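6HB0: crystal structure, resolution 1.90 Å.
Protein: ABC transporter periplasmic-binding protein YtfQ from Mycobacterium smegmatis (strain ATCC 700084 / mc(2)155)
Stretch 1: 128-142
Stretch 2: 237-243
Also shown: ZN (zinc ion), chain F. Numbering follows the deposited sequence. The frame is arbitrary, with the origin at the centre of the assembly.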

# COMPACT_ATOMS: atom_id res chain seq x y z
N GLU A 128 7.26 -1.17 -6.43
CA GLU A 128 7.30 0.22 -6.84
C GLU A 128 7.59 1.15 -5.65
O GLU A 128 8.36 2.09 -5.79
CB GLU A 128 6.00 0.58 -7.55
CG GLU A 128 5.79 2.03 -7.89
CD GLU A 128 4.51 2.55 -7.24
OE1 GLU A 128 4.60 3.15 -6.13
OE2 GLU A 128 3.41 2.26 -7.79
N GLU A 129 7.00 0.91 -4.49
CA GLU A 129 7.31 1.69 -3.30
C GLU A 129 8.80 1.69 -2.95
O GLU A 129 9.40 2.73 -2.75
CB GLU A 129 6.53 1.24 -2.03
CG GLU A 129 5.03 1.57 -2.11
CD GLU A 129 4.24 1.05 -0.90
OE1 GLU A 129 4.55 -0.09 -0.43
OE2 GLU A 129 3.31 1.79 -0.43
N GLY A 130 9.37 0.49 -2.87
CA GLY A 130 10.78 0.37 -2.59
C GLY A 130 11.59 1.05 -3.66
O GLY A 130 12.51 1.73 -3.37
N ARG A 131 11.22 0.85 -4.91
CA ARG A 131 11.97 1.44 -6.00
C ARG A 131 11.98 2.93 -5.91
O ARG A 131 13.02 3.57 -6.18
CB ARG A 131 11.39 1.02 -7.35
CG ARG A 131 12.21 1.52 -8.54
CD ARG A 131 11.85 0.75 -9.76
NE ARG A 131 12.54 1.25 -10.94
CZ ARG A 131 12.37 0.74 -12.17
NH1 ARG A 131 11.53 -0.29 -12.40
NH2 ARG A 131 13.03 1.28 -13.18
N ARG A 132 10.84 3.53 -5.61
CA ARG A 132 10.80 5.02 -5.52
C ARG A 132 11.66 5.50 -4.34
O ARG A 132 12.29 6.56 -4.41
CB ARG A 132 9.34 5.51 -5.45
CG ARG A 132 8.56 5.20 -6.73
CD ARG A 132 7.05 5.14 -6.54
NE ARG A 132 6.64 6.34 -5.91
CZ ARG A 132 5.64 6.48 -5.04
NH1 ARG A 132 4.79 5.52 -4.69
NH2 ARG A 132 5.50 7.69 -4.51
N ALA A 133 11.66 4.76 -3.24
CA ALA A 133 12.47 5.13 -2.10
C ALA A 133 13.97 5.10 -2.52
O ALA A 133 14.70 6.05 -2.28
CB ALA A 133 12.24 4.16 -0.94
N GLY A 134 14.36 4.03 -3.20
CA GLY A 134 15.74 3.86 -3.68
C GLY A 134 16.15 4.95 -4.66
O GLY A 134 17.25 5.53 -4.56
N GLN A 135 15.23 5.28 -5.54
CA GLN A 135 15.50 6.25 -6.56
C GLN A 135 15.67 7.64 -5.96
O GLN A 135 16.46 8.44 -6.46
CB GLN A 135 14.38 6.20 -7.61
CG GLN A 135 14.54 7.16 -8.77
CD GLN A 135 15.82 6.86 -9.54
OE1 GLN A 135 16.01 5.73 -10.03
NE2 GLN A 135 16.72 7.86 -9.64
N TRP A 136 14.98 7.94 -4.88
CA TRP A 136 15.17 9.20 -4.20
C TRP A 136 16.55 9.25 -3.59
O TRP A 136 17.19 10.28 -3.65
CB TRP A 136 14.14 9.42 -3.11
CG TRP A 136 14.35 10.63 -2.29
CD1 TRP A 136 13.84 11.88 -2.52
CD2 TRP A 136 15.11 10.71 -1.08
NE1 TRP A 136 14.25 12.73 -1.52
CE2 TRP A 136 15.03 12.04 -0.63
CE3 TRP A 136 15.85 9.79 -0.33
CZ2 TRP A 136 15.68 12.47 0.52
CZ3 TRP A 136 16.52 10.23 0.82
CH2 TRP A 136 16.41 11.57 1.22
N VAL A 137 17.00 8.15 -3.00
CA VAL A 137 18.35 8.11 -2.46
C VAL A 137 19.36 8.35 -3.59
O VAL A 137 20.26 9.16 -3.43
CB VAL A 137 18.68 6.80 -1.74
CG1 VAL A 137 20.12 6.79 -1.28
CG2 VAL A 137 17.72 6.57 -0.58
N ALA A 138 19.21 7.66 -4.70
CA ALA A 138 20.10 7.85 -5.83
C ALA A 138 20.14 9.27 -6.31
O ALA A 138 21.24 9.81 -6.54
CB ALA A 138 19.76 6.93 -6.96
N ASP A 139 18.97 9.90 -6.41
CA ASP A 139 18.87 11.30 -6.81
C ASP A 139 19.55 12.24 -5.82
O ASP A 139 20.29 13.11 -6.23
CB ASP A 139 17.41 11.75 -7.00
CG ASP A 139 16.74 11.11 -8.20
OD1 ASP A 139 17.45 10.45 -8.99
OD2 ASP A 139 15.48 11.24 -8.33
N GLN A 140 19.31 12.06 -4.53
CA GLN A 140 19.84 12.98 -3.54
C GLN A 140 21.34 12.90 -3.39
O GLN A 140 21.97 13.86 -3.05
CB GLN A 140 19.22 12.80 -2.17
CG GLN A 140 17.74 13.11 -2.11
CD GLN A 140 17.39 14.54 -2.48
OE1 GLN A 140 16.63 14.80 -3.42
NE2 GLN A 140 17.96 15.47 -1.77
N TYR A 141 21.90 11.73 -3.64
CA TYR A 141 23.30 11.54 -3.45
C TYR A 141 24.04 11.33 -4.76
O TYR A 141 25.08 10.71 -4.77
CB TYR A 141 23.46 10.31 -2.58
CG TYR A 141 23.10 10.53 -1.14
CD1 TYR A 141 24.05 11.03 -0.21
CD2 TYR A 141 21.84 10.18 -0.67
CE1 TYR A 141 23.72 11.14 1.14
CE2 TYR A 141 21.51 10.33 0.64
CZ TYR A 141 22.44 10.80 1.55
OH TYR A 141 22.04 10.93 2.84
N ALA A 142 23.49 11.81 -5.87
CA ALA A 142 24.14 11.61 -7.17
C ALA A 142 25.56 12.23 -7.15
O ALA A 142 26.47 11.68 -7.76
CB ALA A 142 23.32 12.25 -8.29
N ILE A 237 21.82 11.67 9.88
CA ILE A 237 21.40 10.44 9.23
C ILE A 237 20.02 10.75 8.66
O ILE A 237 19.09 11.11 9.40
CB ILE A 237 21.30 9.26 10.22
CG1 ILE A 237 22.69 8.94 10.80
CG2 ILE A 237 20.74 8.04 9.51
CD1 ILE A 237 22.73 7.82 11.84
N LYS A 238 19.90 10.62 7.36
CA LYS A 238 18.67 10.87 6.66
C LYS A 238 17.79 9.61 6.72
O LYS A 238 18.29 8.49 6.83
CB LYS A 238 18.99 11.24 5.23
CG LYS A 238 19.72 12.58 5.15
CD LYS A 238 19.69 13.15 3.74
CE LYS A 238 20.34 14.54 3.63
NZ LYS A 238 20.60 15.23 4.93
N ILE A 239 16.48 9.81 6.67
CA ILE A 239 15.53 8.72 6.77
C ILE A 239 14.56 8.82 5.61
O ILE A 239 13.93 9.90 5.37
CB ILE A 239 14.76 8.80 8.08
CG1 ILE A 239 15.70 8.62 9.25
CG2 ILE A 239 13.69 7.72 8.11
CD1 ILE A 239 15.05 8.81 10.58
N VAL A 240 14.48 7.76 4.84
CA VAL A 240 13.48 7.65 3.77
C VAL A 240 12.58 6.48 4.18
O VAL A 240 13.09 5.41 4.57
CB VAL A 240 14.08 7.51 2.38
CG1 VAL A 240 15.10 6.37 2.29
CG2 VAL A 240 13.01 7.30 1.32
N ALA A 241 11.25 6.69 4.15
CA ALA A 241 10.29 5.67 4.65
C ALA A 241 9.14 5.45 3.74
O ALA A 241 8.84 6.28 2.90
CB ALA A 241 9.83 6.01 6.03
N VAL A 242 8.48 4.31 3.88
CA VAL A 242 7.22 4.06 3.23
C VAL A 242 6.08 4.29 4.21
O VAL A 242 6.20 3.97 5.37
CB VAL A 242 7.19 2.62 2.72
CG1 VAL A 242 5.90 2.35 1.96
CG2 VAL A 242 8.42 2.35 1.83
N ASP A 243 4.97 4.83 3.70
CA ASP A 243 3.66 5.04 4.40
C ASP A 243 3.49 6.52 4.78
O ASP A 243 4.15 7.05 5.68
CB ASP A 243 3.46 4.21 5.67
CG ASP A 243 3.42 2.72 5.47
OD1 ASP A 243 3.09 2.20 4.39
OD2 ASP A 243 3.69 2.05 6.47
ZN ZN F . 1.83 3.03 -6.88
O HOH W 1 0.67 2.89 -8.53

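How do the two backbones lie? Helix 128-140 runs nearly antiparallel to strand 238-242, at 161°, with axes 8.8 Å apart at their closest. A133 sits over V240, their CA atoms 6.5 Å apart. No hydrogen bond crosses, so side-chain packing makes the contact.

Which side chains fill the middle? Strand alternation turns K238, V240 and V242 toward the helix and I239 and A241 away. V240, at chi1 p, spreads its two methyls: CG2 lies 3.9 Å from A133 CB, and CG1 lies 3.9 Å from V137 CG2. W136, at chi1 t, brings CE3 to 4.0 Å from V240 CB.

How does a lysine fit at one end? K238 is m, t, t along its first three chi angles, extended as far as CE, with chi4 off at -13°; its CD comes 3.4 Å from Y141 OH and 4.4 Å from W136 CH2. Its aliphatic part thus packs beside two aromatic residues.

Why does E129 tolerate a valine? Its m, t conformation places CD 3.6 Å from V242 CG1, while both carboxylate oxygens are hydrogen-bonded elsewhere in the structure. The preceding residue, E128, is out of reach of the strand; its OE2 binds ZN at 2.0 Å, and its OE1 accepts a 2.8 Å salt-bridging hydrogen bond from R132 NH1.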